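Side-chain contacts in geranyltranstransferase (Campylobacter jejuni, PDB 3NPK), which probably condenses geranyl diphosphate with isopentenyl diphosphate to give farnesyl diphosphate and pyrophosphate, as a member of the polyprenyl synthetase family of isoprenoid biosynthesis: residues N4-E7 against L8-H12; E168-H171 against T172-A176; I210-I213 against N214-I217; K251-E254 against N255-E259; Q276-I279 against I280-L283. All blocks are in the same frame, centred on the assembly; numbering follows the deposited sequence.

Contact 1: residues N4-E7 against L8-H12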
# COMPACT_ATOMS: atom_id res chain seq x y z
N ASN A 4 -16.21 -25.21 7.06
CA ASN A 4 -16.07 -24.77 5.68
C ASN A 4 -15.36 -23.42 5.59
O ASN A 4 -15.97 -22.37 5.75
CB ASN A 4 -17.44 -24.70 5.00
CG ASN A 4 -17.32 -24.53 3.50
OD1 ASN A 4 -16.57 -23.69 3.01
ND2 ASN A 4 -18.08 -25.32 2.76
N LEU A 5 -14.06 -23.48 5.35
CA LEU A 5 -13.22 -22.28 5.29
C LEU A 5 -13.59 -21.37 4.13
O LEU A 5 -13.46 -20.16 4.25
CB LEU A 5 -11.73 -22.67 5.18
CG LEU A 5 -11.19 -23.47 6.37
CD1 LEU A 5 -9.68 -23.79 6.23
CD2 LEU A 5 -11.47 -22.74 7.66
N LYS A 6 -14.03 -21.95 3.02
CA LYS A 6 -14.42 -21.14 1.87
C LYS A 6 -15.58 -20.22 2.25
O LYS A 6 -15.53 -19.00 2.00
CB LYS A 6 -14.85 -22.05 0.72
CG LYS A 6 -15.45 -21.33 -0.46
CD LYS A 6 -15.91 -22.33 -1.51
CE LYS A 6 -16.09 -21.66 -2.87
NZ LYS A 6 -17.10 -20.60 -2.82
N GLU A 7 -16.62 -20.80 2.84
CA GLU A 7 -17.80 -20.02 3.20
C GLU A 7 -17.51 -19.08 4.37
O GLU A 7 -17.99 -17.94 4.39
CB GLU A 7 -18.98 -20.94 3.51
CG GLU A 7 -19.48 -21.68 2.28
CD GLU A 7 -19.68 -20.75 1.07
OE1 GLU A 7 -20.31 -19.67 1.23
OE2 GLU A 7 -19.21 -21.09 -0.03
N LEU A 8 -16.70 -19.54 5.32
CA LEU A 8 -16.31 -18.71 6.44
C LEU A 8 -15.64 -17.44 5.94
O LEU A 8 -15.97 -16.34 6.38
CB LEU A 8 -15.36 -19.47 7.36
CG LEU A 8 -14.91 -18.74 8.63
CD1 LEU A 8 -16.04 -18.64 9.62
CD2 LEU A 8 -13.72 -19.46 9.25
N PHE A 9 -14.68 -17.59 5.03
CA PHE A 9 -14.01 -16.40 4.49
C PHE A 9 -14.92 -15.48 3.65
O PHE A 9 -14.88 -14.25 3.78
CB PHE A 9 -12.77 -16.75 3.67
CG PHE A 9 -12.06 -15.53 3.19
CD1 PHE A 9 -11.42 -14.70 4.11
CD2 PHE A 9 -12.15 -15.13 1.86
CE1 PHE A 9 -10.82 -13.52 3.71
CE2 PHE A 9 -11.54 -13.95 1.44
CZ PHE A 9 -10.87 -13.14 2.37
N ILE A 10 -15.76 -16.06 2.79
CA ILE A 10 -16.69 -15.24 2.03
C ILE A 10 -17.59 -14.41 2.96
O ILE A 10 -17.82 -13.22 2.73
CB ILE A 10 -17.55 -16.09 1.10
CG1 ILE A 10 -16.67 -16.64 -0.02
CG2 ILE A 10 -18.70 -15.24 0.51
CD1 ILE A 10 -17.33 -17.73 -0.84
N HIS A 11 -18.11 -15.04 4.01
CA HIS A 11 -18.96 -14.34 4.96
C HIS A 11 -18.16 -13.21 5.64
O HIS A 11 -18.67 -12.09 5.82
CB HIS A 11 -19.50 -15.34 5.98
CG HIS A 11 -20.42 -14.75 6.99
ND1 HIS A 11 -21.76 -14.50 6.73
CD2 HIS A 11 -20.22 -14.37 8.28
CE1 HIS A 11 -22.33 -13.99 7.81
NE2 HIS A 11 -21.41 -13.91 8.76
N HIS A 12 -16.90 -13.48 5.97
CA HIS A 12 -16.07 -12.46 6.61
C HIS A 12 -15.84 -11.28 5.67
O HIS A 12 -15.96 -10.12 6.08
CB HIS A 12 -14.73 -13.07 7.04
CG HIS A 12 -13.90 -12.17 7.89
ND1 HIS A 12 -14.16 -11.95 9.22
CD2 HIS A 12 -12.80 -11.42 7.59
CE1 HIS A 12 -13.25 -11.13 9.72
NE2 HIS A 12 -12.42 -10.78 8.75
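K6, E7 and I10 meet along one turn of the first helix, 5-14, in a local surface contact at the very start of the modelled chain. The N-terminal end is closed by N4, whose OD1 accepts the backbone N of E7 at 2.9 Å. That bond is straight at nitrogen (167°), although the donor stands well above the amide's carbonyl plane. The backbone O of N4 takes L8 N at 3.0 Å, and three more i to i+4 bonds follow, ending with H11 N on E7 O. On the outer side, the chain of K6 sets out anti to its own backbone N (chi1 172°) and turns only at its last torsion, while E7 folds back at chi2 (-48°). The ammonium and carboxylate come together in a long salt bridge, K6 NZ to E7 OE2 3.5 Å, with the CD1 methyl of I10 beside both: it is 3.5 Å from K6 NZ and 3.9 Å from E7 OE2. L5 and L8 approach loosely through their CD2 atoms, 4.3 Å apart, and both rest on L59 of helix 59-80. The ring of F9 turns inward, edge-to-face with H41 and against helix 42-54. An asparagine N-cap opening an amphipathic helix, charged outside and apolar where it meets the helical bundle, is the motif here.

Contact 2: residues E168-H171 against T172-A176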
# COMPACT_ATOMS: atom_id res chain seq x y z
N GLU A 168 11.63 -17.33 -15.45
CA GLU A 168 11.45 -17.86 -14.11
C GLU A 168 11.44 -16.75 -13.07
O GLU A 168 10.60 -16.74 -12.16
CB GLU A 168 12.55 -18.89 -13.80
CG GLU A 168 12.34 -20.20 -14.52
CD GLU A 168 13.57 -21.09 -14.54
OE1 GLU A 168 14.69 -20.61 -14.24
OE2 GLU A 168 13.42 -22.27 -14.89
N PHE A 169 12.36 -15.80 -13.20
CA PHE A 169 12.44 -14.66 -12.27
C PHE A 169 11.13 -13.87 -12.31
O PHE A 169 10.55 -13.53 -11.26
CB PHE A 169 13.63 -13.77 -12.65
CG PHE A 169 13.89 -12.62 -11.69
CD1 PHE A 169 13.10 -11.47 -11.73
CD2 PHE A 169 14.93 -12.68 -10.76
CE1 PHE A 169 13.34 -10.41 -10.87
CE2 PHE A 169 15.17 -11.62 -9.90
CZ PHE A 169 14.37 -10.48 -9.95
N LEU A 170 10.68 -13.57 -13.52
CA LEU A 170 9.44 -12.82 -13.72
C LEU A 170 8.30 -13.46 -12.94
O LEU A 170 7.65 -12.80 -12.13
CB LEU A 170 9.13 -12.76 -15.23
CG LEU A 170 7.93 -11.97 -15.74
CD1 LEU A 170 8.06 -11.86 -17.26
CD2 LEU A 170 6.58 -12.61 -15.36
N HIS A 171 8.05 -14.73 -13.19
CA HIS A 171 6.89 -15.39 -12.60
C HIS A 171 7.05 -15.62 -11.11
O HIS A 171 6.08 -15.53 -10.35
CB HIS A 171 6.58 -16.69 -13.34
CG HIS A 171 5.90 -16.45 -14.65
ND1 HIS A 171 6.45 -16.78 -15.87
CD2 HIS A 171 4.71 -15.85 -14.91
CE1 HIS A 171 5.62 -16.41 -16.83
NE2 HIS A 171 4.55 -15.86 -16.27
N THR A 172 8.26 -15.92 -10.66
CA THR A 172 8.45 -16.12 -9.24
C THR A 172 8.11 -14.84 -8.49
O THR A 172 7.53 -14.90 -7.41
CB THR A 172 9.85 -16.62 -8.90
OG1 THR A 172 10.07 -17.85 -9.58
CG2 THR A 172 9.92 -16.96 -7.41
N HIS A 173 8.43 -13.68 -9.07
CA HIS A 173 8.16 -12.43 -8.38
C HIS A 173 6.70 -12.01 -8.57
O HIS A 173 6.05 -11.58 -7.60
CB HIS A 173 9.14 -11.33 -8.83
CG HIS A 173 10.51 -11.53 -8.27
ND1 HIS A 173 11.39 -12.47 -8.76
CD2 HIS A 173 11.15 -10.93 -7.23
CE1 HIS A 173 12.51 -12.43 -8.06
NE2 HIS A 173 12.39 -11.50 -7.12
N LYS A 174 6.20 -12.12 -9.80
CA LYS A 174 4.87 -11.62 -10.12
C LYS A 174 3.76 -12.36 -9.37
O LYS A 174 2.84 -11.73 -8.83
CB LYS A 174 4.61 -11.68 -11.63
CG LYS A 174 3.26 -11.14 -12.02
CD LYS A 174 3.07 -11.07 -13.52
CE LYS A 174 1.68 -10.52 -13.80
NZ LYS A 174 1.18 -10.81 -15.16
N THR A 175 3.83 -13.69 -9.32
CA THR A 175 2.78 -14.46 -8.66
C THR A 175 3.23 -15.40 -7.56
O THR A 175 2.50 -15.59 -6.57
CB THR A 175 1.94 -15.27 -9.64
OG1 THR A 175 2.81 -16.10 -10.40
CG2 THR A 175 1.23 -14.35 -10.62
N ALA A 176 4.42 -15.98 -7.68
CA ALA A 176 4.77 -17.03 -6.71
C ALA A 176 5.04 -16.47 -5.32
O ALA A 176 4.70 -17.10 -4.33
CB ALA A 176 5.96 -17.86 -7.18
O HOH W 1 4.82 -18.21 -10.72
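Helix 164-189 widens here into a pi-type turn over 172-176: H171 O receives both T175 N, at 3.1 Å, and A176 N, at 3.2 Å, while the bonds just before, such as K174 N to L170 O at 2.8 Å, keep the usual alpha spacing. Two residues earlier, F169 O is also gripped twice, by H173 N and by the side-chain ND1 of the same residue at 2.8 Å, the two donors coming from opposite faces of the carbonyl plane. The imidazole lies with that oxygen close to its own plane. Its CG points away from its carbonyl carbon (chi1 -73°), which folds the ring back over the preceding turn and onto F169. The two rings form an offset stack, centroids 3.9 Å apart and planes at 22°, with H173 CE1 over the middle of the phenyl face and 3.3 Å from F169 CZ. F23 of the second subunit meets the F169 ring edge-to-face, so F169 carries the stack to the dimer interface. On another side K174 extends fully, and its NZ makes a salt bridge with D154 on helix 147-156. A water sits 2.9 Å from T175 OG1 and donates a weak bond to H171 O. Because ND1 of H173 is the donor to F169 O, it must carry a hydrogen; that in-plane bond and the stack together fix the rotation of the imidazole, leaving the ring little freedom to swing.

Contact 3: residues I210-I213 against N214-I217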
# COMPACT_ATOMS: atom_id res chain seq x y z
N ILE A 210 4.68 -23.88 -10.81
CA ILE A 210 3.91 -24.95 -11.43
C ILE A 210 2.67 -24.39 -12.10
O ILE A 210 2.34 -24.75 -13.24
CB ILE A 210 3.49 -26.01 -10.39
CG1 ILE A 210 4.69 -26.85 -9.97
CG2 ILE A 210 2.39 -26.91 -10.96
CD1 ILE A 210 4.44 -27.68 -8.73
N PHE A 211 1.97 -23.48 -11.42
CA PHE A 211 0.74 -22.95 -11.98
C PHE A 211 0.99 -22.22 -13.29
O PHE A 211 0.22 -22.34 -14.24
CB PHE A 211 0.04 -22.01 -11.00
CG PHE A 211 -0.44 -22.67 -9.74
CD1 PHE A 211 -0.64 -24.04 -9.68
CD2 PHE A 211 -0.72 -21.91 -8.62
CE1 PHE A 211 -1.09 -24.64 -8.52
CE2 PHE A 211 -1.17 -22.51 -7.45
CZ PHE A 211 -1.36 -23.87 -7.40
N GLN A 212 2.08 -21.45 -13.35
CA GLN A 212 2.38 -20.68 -14.55
C GLN A 212 2.83 -21.57 -15.72
O GLN A 212 2.46 -21.32 -16.87
CB GLN A 212 3.43 -19.61 -14.25
CG GLN A 212 2.89 -18.51 -13.35
CD GLN A 212 1.64 -17.88 -13.91
OE1 GLN A 212 1.58 -17.55 -15.09
NE2 GLN A 212 0.62 -17.72 -13.07
N ILE A 213 3.63 -22.59 -15.43
CA ILE A 213 4.03 -23.53 -16.47
C ILE A 213 2.80 -24.22 -17.00
O ILE A 213 2.63 -24.36 -18.22
CB ILE A 213 5.01 -24.60 -15.95
CG1 ILE A 213 6.29 -23.94 -15.43
CG2 ILE A 213 5.33 -25.60 -17.07
CD1 ILE A 213 7.22 -24.92 -14.73
N ASN A 214 1.92 -24.64 -16.10
CA ASN A 214 0.66 -25.28 -16.47
C ASN A 214 -0.17 -24.40 -17.41
O ASN A 214 -0.75 -24.89 -18.38
CB ASN A 214 -0.16 -25.64 -15.22
CG ASN A 214 -1.49 -26.30 -15.56
OD1 ASN A 214 -1.52 -27.39 -16.14
ND2 ASN A 214 -2.59 -25.64 -15.21
N ASP A 215 -0.23 -23.10 -17.11
CA ASP A 215 -0.95 -22.16 -17.97
C ASP A 215 -0.35 -22.09 -19.38
O ASP A 215 -1.08 -22.09 -20.37
CB ASP A 215 -0.99 -20.77 -17.35
CG ASP A 215 -1.92 -20.70 -16.16
OD1 ASP A 215 -2.69 -21.66 -15.94
OD2 ASP A 215 -1.89 -19.68 -15.44
N ASP A 216 0.98 -22.04 -19.46
CA ASP A 216 1.63 -21.99 -20.77
C ASP A 216 1.36 -23.27 -21.57
O ASP A 216 1.23 -23.24 -22.79
CB ASP A 216 3.14 -21.78 -20.63
CG ASP A 216 3.50 -20.35 -20.23
OD1 ASP A 216 2.58 -19.52 -20.08
OD2 ASP A 216 4.71 -20.07 -20.07
N ILE A 217 1.26 -24.39 -20.87
CA ILE A 217 0.98 -25.66 -21.54
C ILE A 217 -0.45 -25.65 -22.05
O ILE A 217 -0.73 -26.02 -23.19
CB ILE A 217 1.20 -26.86 -20.61
CG1 ILE A 217 2.69 -27.06 -20.35
CG2 ILE A 217 0.61 -28.14 -21.22
CD1 ILE A 217 2.99 -27.86 -19.10
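I213 and I217 touch one turn apart in the C-terminal half of helix 194-220, CG2 of I213 lying 3.8 Å from CD1 of I217, in a largely buried contact. The backbone satisfies itself: N214 N gives to I210 O at 2.9 Å, D215 N to F211 O, D216 N to Q212 O, and I217 N to I213 O at 3.0 Å. N214 and D216 find their side-chain partners on neighbouring helices. N214 sends its amide off anti to the backbone N (chi1 180°), where OD1 accepts a weak hydrogen bond from K253 NZ on helix 246-265. D216 OD2 accepts the backbone N of F240, which ties this helix to the start of helix 240-244. D215 and D216 open a DDxxD sequence, the second aspartate-rich motif of the polyprenyl synthetases, which in relatives binds magnesium around the substrate diphosphate; the side chain of D215 lies about 7 Å from the bound pyrophosphate. Beside it, Q212 is modelled in two conformers, so the place of its amide is not certain; in the one described here Q212 NE2 stays 4.0 Å from D215 OD2. The ring of F211 stacks with that of Y282.

Contact 4: residues K251-E254 against N255-E259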
# COMPACT_ATOMS: atom_id res chain seq x y z
N LYS A 251 7.17 -32.16 -18.96
CA LYS A 251 8.07 -32.94 -18.13
C LYS A 251 8.55 -32.13 -16.93
O LYS A 251 8.68 -32.65 -15.82
CB LYS A 251 9.25 -33.44 -18.98
CG LYS A 251 10.61 -33.35 -18.33
CD LYS A 251 11.01 -34.63 -17.62
CE LYS A 251 12.53 -34.69 -17.46
NZ LYS A 251 12.95 -35.60 -16.35
N THR A 252 8.78 -30.84 -17.15
CA THR A 252 9.21 -29.95 -16.07
C THR A 252 8.11 -29.76 -15.03
O THR A 252 8.36 -29.85 -13.84
CB THR A 252 9.65 -28.58 -16.60
OG1 THR A 252 10.77 -28.74 -17.48
CG2 THR A 252 10.03 -27.65 -15.45
N LYS A 253 6.89 -29.49 -15.50
CA LYS A 253 5.76 -29.37 -14.60
C LYS A 253 5.57 -30.66 -13.81
O LYS A 253 5.31 -30.64 -12.60
CB LYS A 253 4.48 -29.03 -15.38
CG LYS A 253 3.24 -28.95 -14.52
CD LYS A 253 1.96 -28.90 -15.33
CE LYS A 253 1.59 -30.27 -15.88
NZ LYS A 253 0.13 -30.37 -16.19
N GLU A 254 5.69 -31.80 -14.49
CA GLU A 254 5.49 -33.08 -13.82
C GLU A 254 6.57 -33.35 -12.78
O GLU A 254 6.28 -33.83 -11.68
CB GLU A 254 5.37 -34.22 -14.85
CG GLU A 254 4.07 -34.15 -15.65
CD GLU A 254 4.00 -35.13 -16.82
OE1 GLU A 254 5.04 -35.76 -17.14
OE2 GLU A 254 2.92 -35.27 -17.42
N ASN A 255 7.82 -33.04 -13.13
CA ASN A 255 8.90 -33.14 -12.15
C ASN A 255 8.66 -32.28 -10.91
O ASN A 255 8.84 -32.73 -9.77
CB ASN A 255 10.25 -32.77 -12.78
CG ASN A 255 10.76 -33.84 -13.73
OD1 ASN A 255 10.31 -34.98 -13.71
ND2 ASN A 255 11.71 -33.46 -14.58
N LEU A 256 8.25 -31.04 -11.14
CA LEU A 256 7.97 -30.11 -10.06
C LEU A 256 6.82 -30.60 -9.18
O LEU A 256 6.91 -30.51 -7.96
CB LEU A 256 7.67 -28.72 -10.60
CG LEU A 256 8.90 -28.00 -11.14
CD1 LEU A 256 8.51 -26.72 -11.86
CD2 LEU A 256 9.91 -27.71 -10.02
N LEU A 257 5.76 -31.11 -9.80
CA LEU A 257 4.65 -31.70 -9.05
C LEU A 257 5.08 -32.89 -8.19
O LEU A 257 4.63 -33.03 -7.06
CB LEU A 257 3.50 -32.11 -9.99
CG LEU A 257 2.54 -30.97 -10.36
CD1 LEU A 257 1.62 -31.36 -11.52
CD2 LEU A 257 1.73 -30.53 -9.13
N ASN A 258 5.95 -33.75 -8.72
CA ASN A 258 6.46 -34.86 -7.92
C ASN A 258 7.27 -34.37 -6.73
O ASN A 258 7.18 -34.94 -5.63
CB ASN A 258 7.29 -35.83 -8.77
CG ASN A 258 7.80 -37.01 -7.95
OD1 ASN A 258 8.98 -37.06 -7.59
ND2 ASN A 258 6.91 -37.95 -7.64
N GLU A 259 8.06 -33.32 -6.93
CA GLU A 259 8.78 -32.72 -5.82
C GLU A 259 7.79 -32.17 -4.79
O GLU A 259 7.96 -32.35 -3.58
CB GLU A 259 9.71 -31.62 -6.31
CG GLU A 259 10.87 -32.16 -7.12
CD GLU A 259 11.74 -31.07 -7.71
OE1 GLU A 259 11.47 -29.88 -7.45
OE2 GLU A 259 12.69 -31.41 -8.44
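The backbone from K251 to E259 is regular alpha helix, part of helix 246-265, its i to i+4 ladder running from N255 N on K251 O, at 2.9 Å, through L256 on T252 and L257 on K253 to N258 N on E254 O. Over this ladder the residues pair at a spacing of four. T252 and L256 run side by side in the same direction, the methyl CG2 of T252 being 4.0 Å from CD1 of L256. The leucine leans back along the helix because its CG lies anti to its carbonyl carbon (chi1 -72°), and this also brings CG to 3.3 Å from T252 O. The first torsion of T252 (chi1 -62°) puts CG2 toward L256 and OG1 back toward Q248 O, to which the hydroxyl is hydrogen-bonded. K253 and L257 repeat the pattern more loosely: the aliphatic CG of the lysine is 4.2 Å from L257 CD1, and the chain then bends at chi3 (77°), turning NZ toward helix 194-220. The outer face is polar. K251 departs from the usual staggered first torsion and curls so that its far end comes close to the side chain of N255, while N258 OD1 binds Q262 NE2. On the inner face L256, set against L209, I210 and I213, joins this helix to helix 194-220 by apolar packing, with polar links at the margins such as the salt bridge from E259 to K206; on the outer face the hydrogen bond of N258 to Q262 stays within the helix itself.

Contact 5: residues Q276-I279 against I280-L283. With PPV (pyrophosphate), chain C.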
# COMPACT_ATOMS: atom_id res chain seq x y z
N GLN A 276 -3.50 -30.01 -1.13
CA GLN A 276 -3.74 -30.83 -2.31
C GLN A 276 -5.09 -30.45 -2.94
O GLN A 276 -5.20 -30.31 -4.15
CB GLN A 276 -3.73 -32.32 -1.92
CG GLN A 276 -3.72 -33.27 -3.08
CD GLN A 276 -2.44 -33.15 -3.88
OE1 GLN A 276 -1.35 -33.23 -3.34
NE2 GLN A 276 -2.57 -32.96 -5.19
N ASN A 277 -6.11 -30.28 -2.11
CA ASN A 277 -7.42 -29.90 -2.61
C ASN A 277 -7.38 -28.54 -3.31
O ASN A 277 -8.01 -28.35 -4.35
CB ASN A 277 -8.44 -29.86 -1.47
CG ASN A 277 -8.76 -31.25 -0.90
OD1 ASN A 277 -8.24 -32.26 -1.36
ND2 ASN A 277 -9.62 -31.30 0.10
N LEU A 278 -6.67 -27.57 -2.74
CA LEU A 278 -6.61 -26.23 -3.34
C LEU A 278 -5.79 -26.24 -4.63
O LEU A 278 -6.10 -25.49 -5.56
CB LEU A 278 -6.07 -25.18 -2.35
CG LEU A 278 -6.94 -24.96 -1.10
CD1 LEU A 278 -6.15 -24.24 -0.03
CD2 LEU A 278 -8.19 -24.14 -1.44
N ILE A 279 -4.76 -27.08 -4.68
CA ILE A 279 -3.92 -27.30 -5.87
C ILE A 279 -4.73 -27.91 -7.01
O ILE A 279 -4.75 -27.39 -8.12
CB ILE A 279 -2.75 -28.27 -5.56
CG1 ILE A 279 -1.68 -27.59 -4.70
CG2 ILE A 279 -2.13 -28.81 -6.85
CD1 ILE A 279 -0.62 -28.54 -4.15
N ILE A 280 -5.37 -29.05 -6.72
CA ILE A 280 -6.16 -29.77 -7.71
C ILE A 280 -7.22 -28.84 -8.24
O ILE A 280 -7.46 -28.77 -9.46
CB ILE A 280 -6.79 -31.05 -7.11
CG1 ILE A 280 -5.71 -32.10 -6.82
CG2 ILE A 280 -7.84 -31.62 -8.05
CD1 ILE A 280 -6.20 -33.35 -6.10
N GLN A 281 -7.85 -28.10 -7.34
CA GLN A 281 -8.79 -27.06 -7.73
C GLN A 281 -8.15 -26.12 -8.74
O GLN A 281 -8.77 -25.76 -9.75
CB GLN A 281 -9.21 -26.23 -6.51
CG GLN A 281 -10.17 -26.91 -5.57
CD GLN A 281 -10.57 -26.01 -4.42
OE1 GLN A 281 -10.76 -24.80 -4.60
NE2 GLN A 281 -10.68 -26.59 -3.23
N TYR A 282 -6.93 -25.69 -8.46
CA TYR A 282 -6.27 -24.68 -9.29
C TYR A 282 -5.91 -25.24 -10.66
O TYR A 282 -6.25 -24.65 -11.69
CB TYR A 282 -5.04 -24.11 -8.59
CG TYR A 282 -4.82 -22.64 -8.88
CD1 TYR A 282 -5.37 -21.66 -8.05
CD2 TYR A 282 -4.06 -22.24 -9.96
CE1 TYR A 282 -5.17 -20.32 -8.30
CE2 TYR A 282 -3.85 -20.89 -10.22
CZ TYR A 282 -4.41 -19.94 -9.39
OH TYR A 282 -4.20 -18.60 -9.64
N LEU A 283 -5.23 -26.39 -10.68
CA LEU A 283 -4.84 -27.04 -11.92
C LEU A 283 -6.05 -27.35 -12.80
O LEU A 283 -5.95 -27.34 -14.03
CB LEU A 283 -4.07 -28.34 -11.63
CG LEU A 283 -2.55 -28.22 -11.53
CD1 LEU A 283 -2.13 -26.80 -11.21
CD2 LEU A 283 -1.99 -29.20 -10.52
O11 PPV C . -5.54 -14.63 -10.75
P1 PPV C . -6.54 -15.65 -9.93
O21 PPV C . -6.75 -17.07 -10.74
O31 PPV C . -5.99 -15.96 -8.61
OPP PPV C . -8.00 -14.89 -9.91
P2 PPV C . -9.12 -14.82 -8.72
O12 PPV C . -10.33 -13.98 -9.44
O22 PPV C . -8.58 -13.91 -7.48
O32 PPV C . -9.58 -16.16 -8.30
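The pyrophosphate pocket is reached here by Y282, at the C-terminal end of helix 269-282, while around it the pairs Q276-I280 and I279-L283 pack side chain to side chain. Y282 OH is the closest protein atom of these residues to the ligand, 3.2 Å from PPV O21, and PPV O21 lies oblique to the tyrosine ring. R92, K40 and R43 hydrogen-bond the same pyrophosphate. Behind the tyrosine, I279 O takes L283 N at 2.8 Å. Y282 N gives a bent bond (137°) to L278 O at 3.0 Å and also a weak one to I279 O. I279 CG2 and L283 CD2, on side chains pointing the same way, meet at 3.7 Å. At the outer side Q276 is bent at chi2 (65°), which lays its amide NE2 3.6 Å from I280 CG1. The side chain of Q281 runs beside L278, though its place is less certain. L278 packs on F42, L46 and S49 of helix 42-54, and the ring of Y282 meets that of F42 as well; I279 touches L264 of helix 246-265 and L207 of helix 194-220, and L283 lies on F211 of that last helix.

Contact 3 is the buried one and the hub: it touches contacts 2, 4 and 5, through Q212, I210 and I213, and F211 respectively. Contact 2 is partly buried and adds the second subunit; contacts 1, 4 and 5 lie toward the surface. Contact 1 stands apart, its nearest atoms about 6 Å from contact 5 and about 16 Å from contacts 2 and 3. Chemistry follows place: a cap and a salt bridge at the exposed N-terminus, a ring stack at the dimer side, an aspartate and an asparagine bonded to other helices in contact 3, aliphatic pairs under polar ones in contact 4. Contact 5 alone reaches the pyrophosphate itself, with contacts 2 and 3 ending about 7 Å short.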